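Local atomic coordinates of VESB protease (PDB entry 4LK4), a protein that is a secreted, trypsin-like serine protease of Vibrio cholerae that probably acts as an endopeptidase and carries a C-terminal immunoglobulin-like domain. Residues Ala86-Ser94 with His244-Val253; Asp274-Phe285 with Phe329-Lys340. The protein carries 1 engineered substitution. All coordinates share one frame; numbering follows the deposited sequence.

In the fold
The two contacts illustrate how a two-domain chain is joined at a junction and how its second domain is held together. Contact 1 pairs strand 82-91, from a six-stranded antiparallel barrel of the trypsin-like part, with the linker after helix 238-243 and with the start of strand 248-258, where the immunoglobulin-like part begins. Contact 2 follows it in series along the chain and lies wholly within the second part. Their centres lie about 15 Å apart, and both reach one mixed sheet, in which strands 248-258 and 338-349 are neighbours. They also touch: Leu248 packs on Leu278 and Phe333, so the linker at the protease surface is continuous with the interior of the second domain.

Contact 1 (Ala86-Ser94 with His244-Val253); sequences AQKIYRHLS and HTNQLSYDQV
Tyr90, on strand 82-91, meets Tyr250 of the linker segment 244-253 with both its hydroxyl and its ring. The backbone N of Tyr250 donates to Tyr90 OH over 2.9 Å in a fairly straight bond. CE2 of Tyr90 sits over one face of the Tyr250 ring, offset toward the rim and 3.7 Å from Tyr250 CE1, with the two planes inclined at 51°. Closer to the backbone, Tyr90 CB approaches His244 CD2 at 3.7 Å, which completes a cluster of three aromatic side chains. Gln252 makes the second polar grip, its amide reading the backbone of one residue twice: Arg91 N donates to Gln252 OE1 at 2.9 Å, and Gln252 NE2 donates to Arg91 O at 2.7 Å. An extended side chain, with CG anti to the backbone N (chi1 -163°), carries the amide across to the strand. Beside it, Leu93 CD2 packs on Val253 CG2 at 3.7 Å.

This is an interdomain junction: a barrel strand of the trypsin-like domain receives the segment leading into the immunoglobulin-like domain, the strand segments 86-91 and 248-250 running at 91° to one another, so that side chains and not strand pairing join them. A water bridges the crossing, donating to Ile89 O and Tyr250 O while accepting from Gln252 N.

Farther out, Glu108 of the adjacent barrel strand organises one end. Its carboxylate is hydrogen-bonded to Tyr90 OH, Ser249 OG and Gln87 NE2, and the classic beta bulge at Gln87 and Lys88 faces the same residue. The bent side chain of Lys88 crosses over the linker, with Lys88 CD 3.5 Å from Tyr250 O, while its NZ stays 4.1 Å from Asp251 OD1, beyond salt-bridge range; Asp251 OD2 is held instead by Thr269 N. His244 ND1 is hydrogen-bonded to Trp240 O in the preceding helix.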
loop_
_atom_site.group_PDB
_atom_site.type_symbol
_atom_site.label_atom_id
_atom_site.label_comp_id
_atom_site.label_asym_id
_atom_site.label_seq_id
_atom_site.Cartn_x
_atom_site.Cartn_y
_atom_site.Cartn_z
ATOM N N ALA A 86 12.865 3.270 1.869
ATOM C CA ALA A 86 11.619 3.094 2.566
ATOM C C ALA A 86 11.925 3.129 4.063
ATOM O O ALA A 86 12.992 2.661 4.496
ATOM C CB ALA A 86 11.002 1.776 2.174
ATOM N N GLN A 87 11.040 3.716 4.857
ATOM C CA GLN A 87 11.205 3.592 6.293
ATOM C C GLN A 87 10.028 2.902 6.963
ATOM O O GLN A 87 10.242 2.196 7.949
ATOM C CB GLN A 87 11.554 4.926 6.965
ATOM C CG GLN A 87 10.386 5.811 7.342
ATOM C CD GLN A 87 10.832 7.079 8.065
ATOM O OE1 GLN A 87 12.025 7.269 8.340
ATOM N NE2 GLN A 87 9.867 7.959 8.370
ATOM N N LYS A 88 8.809 3.067 6.453
ATOM C CA LYS A 88 7.680 2.269 6.940
ATOM C C LYS A 88 6.781 1.760 5.820
ATOM O O LYS A 88 6.640 2.378 4.769
ATOM C CB LYS A 88 6.851 3.084 7.952
ATOM C CG LYS A 88 7.560 3.404 9.269
ATOM C CD LYS A 88 7.408 2.270 10.275
ATOM C CE LYS A 88 8.467 2.253 11.399
ATOM N NZ LYS A 88 8.941 3.582 11.865
ATOM N N ILE A 89 6.151 0.633 6.074
ATOM C CA ILE A 89 5.161 0.064 5.206
ATOM C C ILE A 89 3.832 -0.095 5.973
ATOM O O ILE A 89 3.814 -0.580 7.096
ATOM C CB ILE A 89 5.672 -1.259 4.615
ATOM C CG1 ILE A 89 6.784 -0.938 3.596
ATOM C CG2 ILE A 89 4.558 -1.989 3.862
ATOM C CD1 ILE A 89 7.489 -2.140 2.989
ATOM N N TYR A 90 2.738 0.371 5.372
ATOM C CA TYR A 90 1.403 0.128 5.898
ATOM C C TYR A 90 0.661 -0.730 4.892
ATOM O O TYR A 90 0.514 -0.336 3.745
ATOM C CB TYR A 90 0.651 1.447 6.160
ATOM C CG TYR A 90 1.480 2.375 6.990
ATOM C CD1 TYR A 90 2.367 3.257 6.412
ATOM C CD2 TYR A 90 1.428 2.325 8.350
ATOM C CE1 TYR A 90 3.173 4.076 7.185
ATOM C CE2 TYR A 90 2.193 3.160 9.127
ATOM C CZ TYR A 90 3.082 4.027 8.545
ATOM O OH TYR A 90 3.869 4.834 9.363
ATOM N N ARG A 91 0.230 -1.913 5.299
ATOM C CA ARG A 91 -0.601 -2.737 4.434
ATOM C C ARG A 91 -2.013 -2.750 4.944
ATOM O O ARG A 91 -2.245 -2.560 6.126
ATOM C CB ARG A 91 -0.082 -4.159 4.432
ATOM C CG ARG A 91 1.354 -4.295 3.961
ATOM C CD ARG A 91 1.893 -5.635 4.430
ATOM N NE ARG A 91 1.948 -6.578 3.338
ATOM C CZ ARG A 91 1.836 -7.900 3.436
ATOM N NH1 ARG A 91 1.607 -8.506 4.599
ATOM N NH2 ARG A 91 1.940 -8.622 2.319
ATOM N N HIS A 92 -2.980 -3.012 4.079
ATOM C CA HIS A 92 -4.344 -3.087 4.554
ATOM C C HIS A 92 -4.448 -4.211 5.561
ATOM O O HIS A 92 -3.961 -5.297 5.325
ATOM C CB HIS A 92 -5.318 -3.318 3.425
ATOM C CG HIS A 92 -6.689 -2.818 3.735
ATOM N ND1 HIS A 92 -7.567 -3.524 4.521
ATOM C CD2 HIS A 92 -7.318 -1.664 3.411
ATOM C CE1 HIS A 92 -8.689 -2.843 4.653
ATOM N NE2 HIS A 92 -8.565 -1.709 3.990
ATOM N N LEU A 93 -5.069 -3.955 6.701
ATOM C CA LEU A 93 -5.128 -4.952 7.759
ATOM C C LEU A 93 -6.122 -6.084 7.449
ATOM O O LEU A 93 -6.085 -7.133 8.105
ATOM C CB LEU A 93 -5.424 -4.284 9.097
ATOM C CG LEU A 93 -4.258 -3.432 9.628
ATOM C CD1 LEU A 93 -4.649 -2.836 10.967
ATOM C CD2 LEU A 93 -2.984 -4.251 9.795
ATOM N N SER A 94 -6.981 -5.866 6.446
ATOM C CA SER A 94 -7.845 -6.909 5.866
ATOM C C SER A 94 -7.257 -7.542 4.583
ATOM O O SER A 94 -7.905 -8.359 3.931
ATOM C CB SER A 94 -9.259 -6.353 5.608
ATOM O OG SER A 94 -9.843 -5.916 6.850
ATOM N N HIS A 244 -3.516 6.564 5.930
ATOM C CA HIS A 244 -2.133 6.109 6.023
ATOM C C HIS A 244 -1.119 6.998 5.307
ATOM O O HIS A 244 0.024 6.604 5.136
ATOM C CB HIS A 244 -2.041 4.660 5.589
ATOM C CG HIS A 244 -2.765 3.734 6.508
ATOM N ND1 HIS A 244 -4.098 3.416 6.340
ATOM C CD2 HIS A 244 -2.361 3.090 7.633
ATOM C CE1 HIS A 244 -4.492 2.633 7.335
ATOM N NE2 HIS A 244 -3.455 2.411 8.125
ATOM N N THR A 245 -1.520 8.213 4.930
ATOM C CA THR A 245 -0.597 9.207 4.363
ATOM C C THR A 245 -0.773 10.513 5.125
ATOM O O THR A 245 -0.722 11.608 4.560
ATOM C CB THR A 245 -0.910 9.444 2.880
ATOM O OG1 THR A 245 -2.288 9.833 2.734
ATOM C CG2 THR A 245 -0.628 8.179 2.034
ATOM N N ASN A 246 -0.972 10.379 6.436
ATOM C CA ASN A 246 -1.450 11.453 7.293
ATOM C C ASN A 246 -0.360 11.966 8.250
ATOM O O ASN A 246 -0.650 12.580 9.279
ATOM C CB ASN A 246 -2.644 10.898 8.070
ATOM C CG ASN A 246 -3.654 11.959 8.452
ATOM O OD1 ASN A 246 -3.544 13.122 8.072
ATOM N ND2 ASN A 246 -4.636 11.558 9.252
ATOM N N GLN A 247 0.900 11.693 7.930
ATOM C CA GLN A 247 2.042 12.217 8.713
ATOM C C GLN A 247 2.066 11.791 10.185
ATOM O O GLN A 247 2.626 12.479 11.055
ATOM C CB GLN A 247 2.142 13.735 8.576
ATOM C CG GLN A 247 2.192 14.204 7.127
ATOM C CD GLN A 247 2.194 15.713 7.030
ATOM O OE1 GLN A 247 3.241 16.328 6.847
ATOM N NE2 GLN A 247 1.015 16.324 7.184
ATOM N N LEU A 248 1.462 10.636 10.437
ATOM C CA LEU A 248 1.601 9.921 11.693
ATOM C C LEU A 248 2.309 8.630 11.319
ATOM O O LEU A 248 1.716 7.746 10.707
ATOM C CB LEU A 248 0.224 9.633 12.304
ATOM C CG LEU A 248 0.179 8.761 13.562
ATOM C CD1 LEU A 248 1.119 9.335 14.613
ATOM C CD2 LEU A 248 -1.238 8.617 14.121
ATOM N N SER A 249 3.586 8.546 11.663
ATOM C CA SER A 249 4.396 7.385 11.341
ATOM C C SER A 249 4.482 6.408 12.507
ATOM O O SER A 249 4.880 6.764 13.626
ATOM C CB SER A 249 5.801 7.807 10.959
ATOM O OG SER A 249 6.600 6.672 10.717
ATOM N N TYR A 250 4.169 5.155 12.229
ATOM C CA TYR A 250 4.211 4.146 13.256
ATOM C C TYR A 250 4.417 2.702 12.770
ATOM O O TYR A 250 4.221 2.376 11.596
ATOM C CB TYR A 250 2.919 4.233 14.036
ATOM C CG TYR A 250 1.685 3.907 13.243
ATOM C CD1 TYR A 250 1.105 4.851 12.389
ATOM C CD2 TYR A 250 1.088 2.663 13.344
ATOM C CE1 TYR A 250 -0.044 4.557 11.657
ATOM C CE2 TYR A 250 -0.053 2.349 12.612
ATOM C CZ TYR A 250 -0.626 3.303 11.770
ATOM O OH TYR A 250 -1.790 3.000 11.082
ATOM N N ASP A 251 4.792 1.848 13.719
ATOM C CA ASP A 251 4.860 0.401 13.511
ATOM C C ASP A 251 3.439 -0.149 13.427
ATOM O O ASP A 251 2.663 -0.093 14.413
ATOM C CB ASP A 251 5.609 -0.283 14.674
ATOM C CG ASP A 251 6.995 0.304 14.910
ATOM O OD1 ASP A 251 7.796 0.280 13.961
ATOM O OD2 ASP A 251 7.295 0.779 16.028
ATOM N N GLN A 252 3.093 -0.688 12.268
ATOM C CA GLN A 252 1.750 -1.189 12.051
ATOM C C GLN A 252 1.580 -2.612 12.572
ATOM O O GLN A 252 0.715 -2.867 13.388
ATOM C CB GLN A 252 1.410 -1.164 10.575
ATOM C CG GLN A 252 -0.083 -1.268 10.293
ATOM C CD GLN A 252 -0.369 -1.618 8.832
ATOM O OE1 GLN A 252 0.461 -2.197 8.142
ATOM N NE2 GLN A 252 -1.565 -1.288 8.379
ATOM N N VAL A 253 2.411 -3.533 12.102
ATOM C CA VAL A 253 2.177 -4.952 12.337
ATOM C C VAL A 253 3.436 -5.519 12.912
ATOM O O VAL A 253 4.486 -5.453 12.299
ATOM C CB VAL A 253 1.854 -5.736 11.032
ATOM C CG1 VAL A 253 1.689 -7.221 11.313
ATOM C CG2 VAL A 253 0.586 -5.230 10.394
HETATM O O HOH W 1 4.424 0.408 9.747
#

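Contact 2 (Asp274-Phe285 with Phe329-Lys340); sequences DANALTYTGNTF and FELIFSYAGGSK
An antiparallel strand pair interrupted by a classic beta bulge, within the immunoglobulin-like domain, joins Asp274-Phe285 to Phe329-Lys340. At the bulge Thr281 N and Gly282 N both donate to Ile332 O, at 3.0 and 3.2 Å, and the register shifts by one. Ser334 OG donates to Thr281 OG1 (2.6 Å), which in turn donates a hydrogen bond to Thr279 O from above that carbonyl's plane; Thr279 O also accepts from Ser334 N.

On the face bearing Tyr280 and Phe333, Leu278 CD2 lies over the Phe333 ring in a CH-pi contact, 4.0 Å from its centroid. Tyr280 CE1 reaches Leu331 CG at 3.9 Å. Near the other end Phe285 CE1 meets Phe329 CD2 at 3.5 Å, the rings inclined at 38°. Lys340, fully extended beyond CG, passes CE over the centre of the Tyr335 ring and delivers NZ to the anti lone pair of Asp274 OD2 (2.9 Å); Asn246 O is a second partner of this ammonium.

Strand 278-283 lies between strand 324-335 and the short strand 304-305, while helix 298-302 touches Tyr280 and Leu331, and strand 248-258 covers the Leu278 and Phe333 side.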
loop_
_atom_site.group_PDB
_atom_site.type_symbol
_atom_site.label_atom_id
_atom_site.label_comp_id
_atom_site.label_asym_id
_atom_site.label_seq_id
_atom_site.Cartn_x
_atom_site.Cartn_y
_atom_site.Cartn_z
ATOM N N ASP A 274 3.803 15.672 11.472
ATOM C CA ASP A 274 3.053 16.881 11.102
ATOM C C ASP A 274 3.596 18.105 11.849
ATOM O O ASP A 274 4.155 17.975 12.941
ATOM C CB ASP A 274 1.545 16.701 11.385
ATOM C CG ASP A 274 0.630 17.531 10.427
ATOM O OD1 ASP A 274 0.997 18.664 10.015
ATOM O OD2 ASP A 274 -0.480 17.047 10.095
ATOM N N ALA A 275 3.426 19.290 11.261
ATOM C CA ALA A 275 3.939 20.537 11.849
ATOM C C ALA A 275 3.153 20.938 13.107
ATOM O O ALA A 275 3.707 21.567 14.030
ATOM C CB ALA A 275 3.931 21.661 10.814
ATOM N N ASN A 276 1.872 20.562 13.149
ATOM C CA ASN A 276 1.053 20.797 14.339
ATOM C C ASN A 276 1.112 19.670 15.343
ATOM O O ASN A 276 1.233 18.511 14.981
ATOM C CB ASN A 276 -0.396 21.037 13.951
ATOM C CG ASN A 276 -0.633 22.454 13.494
ATOM O OD1 ASN A 276 -0.251 23.413 14.182
ATOM N ND2 ASN A 276 -1.247 22.601 12.326
ATOM N N ALA A 277 0.997 20.024 16.612
ATOM C CA ALA A 277 1.105 19.053 17.687
ATOM C C ALA A 277 -0.053 18.049 17.696
ATOM O O ALA A 277 -1.178 18.365 17.313
ATOM C CB ALA A 277 1.175 19.774 19.026
ATOM N N LEU A 278 0.248 16.850 18.177
ATOM C CA LEU A 278 -0.715 15.762 18.312
ATOM C C LEU A 278 -0.993 15.547 19.793
ATOM O O LEU A 278 -0.068 15.641 20.594
ATOM C CB LEU A 278 -0.091 14.494 17.759
ATOM C CG LEU A 278 -0.825 13.761 16.655
ATOM C CD1 LEU A 278 -0.893 14.630 15.412
ATOM C CD2 LEU A 278 -0.099 12.456 16.397
ATOM N N THR A 279 -2.240 15.259 20.169
ATOM C CA THR A 279 -2.555 14.958 21.581
ATOM C C THR A 279 -3.226 13.600 21.689
ATOM O O THR A 279 -4.277 13.373 21.103
ATOM C CB THR A 279 -3.475 16.012 22.226
ATOM O OG1 THR A 279 -2.886 17.310 22.113
ATOM C CG2 THR A 279 -3.712 15.700 23.707
ATOM N N TYR A 280 -2.604 12.704 22.441
ATOM C CA TYR A 280 -3.143 11.371 22.678
ATOM C C TYR A 280 -4.427 11.496 23.476
ATOM O O TYR A 280 -4.416 12.006 24.577
ATOM C CB TYR A 280 -2.112 10.552 23.450
ATOM C CG TYR A 280 -2.441 9.105 23.732
ATOM C CD1 TYR A 280 -3.122 8.308 22.826
ATOM C CD2 TYR A 280 -1.986 8.521 24.887
ATOM C CE1 TYR A 280 -3.379 6.973 23.106
ATOM C CE2 TYR A 280 -2.218 7.194 25.171
ATOM C CZ TYR A 280 -2.915 6.416 24.285
ATOM O OH TYR A 280 -3.123 5.090 24.634
ATOM N N THR A 281 -5.522 11.017 22.899
ATOM C CA THR A 281 -6.875 11.261 23.416
ATOM C C THR A 281 -7.705 9.991 23.583
ATOM O O THR A 281 -8.736 10.010 24.246
ATOM C CB THR A 281 -7.657 12.149 22.433
ATOM O OG1 THR A 281 -6.802 13.163 21.900
ATOM C CG2 THR A 281 -8.813 12.802 23.096
ATOM N N GLY A 282 -7.289 8.895 22.951
ATOM C CA GLY A 282 -7.998 7.627 23.101
ATOM C C GLY A 282 -7.264 6.395 22.597
ATOM O O GLY A 282 -6.231 6.490 21.932
ATOM N N ASN A 283 -7.796 5.233 22.957
ATOM C CA ASN A 283 -7.340 3.983 22.399
ATOM C C ASN A 283 -8.437 2.947 22.501
ATOM O O ASN A 283 -9.467 3.230 23.053
ATOM C CB ASN A 283 -6.101 3.515 23.109
ATOM C CG ASN A 283 -6.322 3.368 24.576
ATOM O OD1 ASN A 283 -7.083 2.509 25.016
ATOM N ND2 ASN A 283 -5.650 4.194 25.351
ATOM N N THR A 284 -8.223 1.768 21.929
ATOM C CA THR A 284 -9.229 0.703 21.913
ATOM C C THR A 284 -8.789 -0.493 22.746
ATOM O O THR A 284 -9.303 -1.596 22.576
ATOM C CB THR A 284 -9.502 0.235 20.475
ATOM O OG1 THR A 284 -8.259 0.004 19.792
ATOM C CG2 THR A 284 -10.293 1.296 19.729
ATOM N N PHE A 285 -7.838 -0.274 23.647
ATOM C CA PHE A 285 -7.315 -1.362 24.470
ATOM C C PHE A 285 -8.392 -2.103 25.255
ATOM O O PHE A 285 -8.322 -3.324 25.352
ATOM C CB PHE A 285 -6.258 -0.849 25.445
ATOM C CG PHE A 285 -5.002 -0.380 24.782
ATOM C CD1 PHE A 285 -4.438 -1.099 23.732
ATOM C CD2 PHE A 285 -4.362 0.768 25.224
ATOM C CE1 PHE A 285 -3.259 -0.677 23.136
ATOM C CE2 PHE A 285 -3.182 1.194 24.631
ATOM C CZ PHE A 285 -2.630 0.468 23.579
ATOM N N PHE A 329 -5.188 -3.011 17.680
ATOM C CA PHE A 329 -5.497 -1.915 18.583
ATOM C C PHE A 329 -5.179 -0.579 17.919
ATOM O O PHE A 329 -4.338 -0.484 17.026
ATOM C CB PHE A 329 -4.727 -2.058 19.895
ATOM C CG PHE A 329 -3.250 -2.154 19.704
ATOM C CD1 PHE A 329 -2.656 -3.369 19.437
ATOM C CD2 PHE A 329 -2.462 -1.020 19.757
ATOM C CE1 PHE A 329 -1.294 -3.457 19.238
ATOM C CE2 PHE A 329 -1.103 -1.096 19.573
ATOM C CZ PHE A 329 -0.515 -2.319 19.303
ATOM N N GLU A 330 -5.841 0.447 18.412
ATOM C CA GLU A 330 -5.923 1.726 17.780
ATOM C C GLU A 330 -5.553 2.799 18.794
ATOM O O GLU A 330 -6.091 2.819 19.917
ATOM C CB GLU A 330 -7.371 1.909 17.339
ATOM C CG GLU A 330 -7.620 3.023 16.355
ATOM C CD GLU A 330 -8.799 2.720 15.418
ATOM O OE1 GLU A 330 -9.903 3.260 15.655
ATOM O OE2 GLU A 330 -8.621 1.931 14.449
ATOM N N LEU A 331 -4.636 3.679 18.424
ATOM C CA LEU A 331 -4.387 4.869 19.222
ATOM C C LEU A 331 -4.970 6.049 18.467
ATOM O O LEU A 331 -4.746 6.185 17.279
ATOM C CB LEU A 331 -2.898 5.093 19.471
ATOM C CG LEU A 331 -2.189 4.305 20.572
ATOM C CD1 LEU A 331 -2.062 2.829 20.224
ATOM C CD2 LEU A 331 -0.805 4.912 20.779
ATOM N N ILE A 332 -5.695 6.905 19.183
ATOM C CA ILE A 332 -6.385 8.046 18.609
ATOM C C ILE A 332 -5.792 9.353 19.131
ATOM O O ILE A 332 -5.569 9.509 20.344
ATOM C CB ILE A 332 -7.850 8.036 19.032
ATOM C CG1 ILE A 332 -8.457 6.646 18.876
ATOM C CG2 ILE A 332 -8.626 9.042 18.213
ATOM C CD1 ILE A 332 -9.793 6.506 19.577
ATOM N N PHE A 333 -5.586 10.296 18.219
ATOM C CA PHE A 333 -5.003 11.588 18.548
ATOM C C PHE A 333 -5.853 12.685 17.998
ATOM O O PHE A 333 -6.403 12.541 16.920
ATOM C CB PHE A 333 -3.629 11.754 17.949
ATOM C CG PHE A 333 -2.683 10.659 18.303
ATOM C CD1 PHE A 333 -2.652 9.487 17.560
ATOM C CD2 PHE A 333 -1.807 10.804 19.365
ATOM C CE1 PHE A 333 -1.767 8.476 17.875
ATOM C CE2 PHE A 333 -0.914 9.793 19.684
ATOM C CZ PHE A 333 -0.893 8.628 18.931
ATOM N N SER A 334 -5.965 13.766 18.763
ATOM C CA SER A 334 -6.647 14.971 18.341
ATOM C C SER A 334 -5.594 15.901 17.808
ATOM O O SER A 334 -4.468 15.899 18.307
ATOM C CB SER A 334 -7.304 15.649 19.535
ATOM O OG SER A 334 -8.103 14.737 20.216
ATOM N N TYR A 335 -5.957 16.717 16.831
ATOM C CA TYR A 335 -5.070 17.776 16.396
ATOM C C TYR A 335 -5.905 18.889 15.784
ATOM O O TYR A 335 -7.082 18.682 15.505
ATOM C CB TYR A 335 -4.010 17.229 15.421
ATOM C CG TYR A 335 -4.486 16.942 14.010
ATOM C CD1 TYR A 335 -5.504 16.008 13.764
ATOM C CD2 TYR A 335 -3.898 17.583 12.908
ATOM C CE1 TYR A 335 -5.934 15.734 12.469
ATOM C CE2 TYR A 335 -4.330 17.317 11.616
ATOM C CZ TYR A 335 -5.339 16.385 11.397
ATOM O OH TYR A 335 -5.757 16.104 10.114
ATOM N N ALA A 336 -5.317 20.071 15.603
ATOM C CA ALA A 336 -6.010 21.183 14.941
ATOM C C ALA A 336 -6.923 20.694 13.810
ATOM O O ALA A 336 -8.122 21.006 13.776
ATOM C CB ALA A 336 -5.007 22.188 14.395
ATOM N N GLY A 337 -6.353 19.907 12.906
ATOM C CA GLY A 337 -7.074 19.441 11.722
ATOM C C GLY A 337 -8.255 18.505 11.942
ATOM O O GLY A 337 -9.078 18.349 11.047
ATOM N N GLY A 338 -8.354 17.895 13.122
ATOM C CA GLY A 338 -9.437 16.948 13.437
ATOM C C GLY A 338 -8.921 15.829 14.332
ATOM O O GLY A 338 -8.711 16.024 15.543
ATOM N N SER A 339 -8.690 14.659 13.746
ATOM C CA SER A 339 -8.103 13.567 14.504
ATOM C C SER A 339 -7.375 12.600 13.611
ATOM O O SER A 339 -7.632 12.563 12.436
ATOM C CB SER A 339 -9.159 12.828 15.310
ATOM O OG SER A 339 -10.125 12.207 14.501
ATOM N N LYS A 340 -6.470 11.828 14.214
ATOM C CA LYS A 340 -5.681 10.806 13.530
ATOM C C LYS A 340 -5.729 9.513 14.314
ATOM O O LYS A 340 -5.768 9.523 15.563
ATOM C CB LYS A 340 -4.239 11.261 13.406
ATOM C CG LYS A 340 -4.116 12.522 12.582
ATOM C CD LYS A 340 -2.674 12.853 12.292
ATOM C CE LYS A 340 -2.588 14.176 11.561
ATOM N NZ LYS A 340 -1.175 14.482 11.209
HETATM O O HOH W 2 -2.948 20.138 16.738
#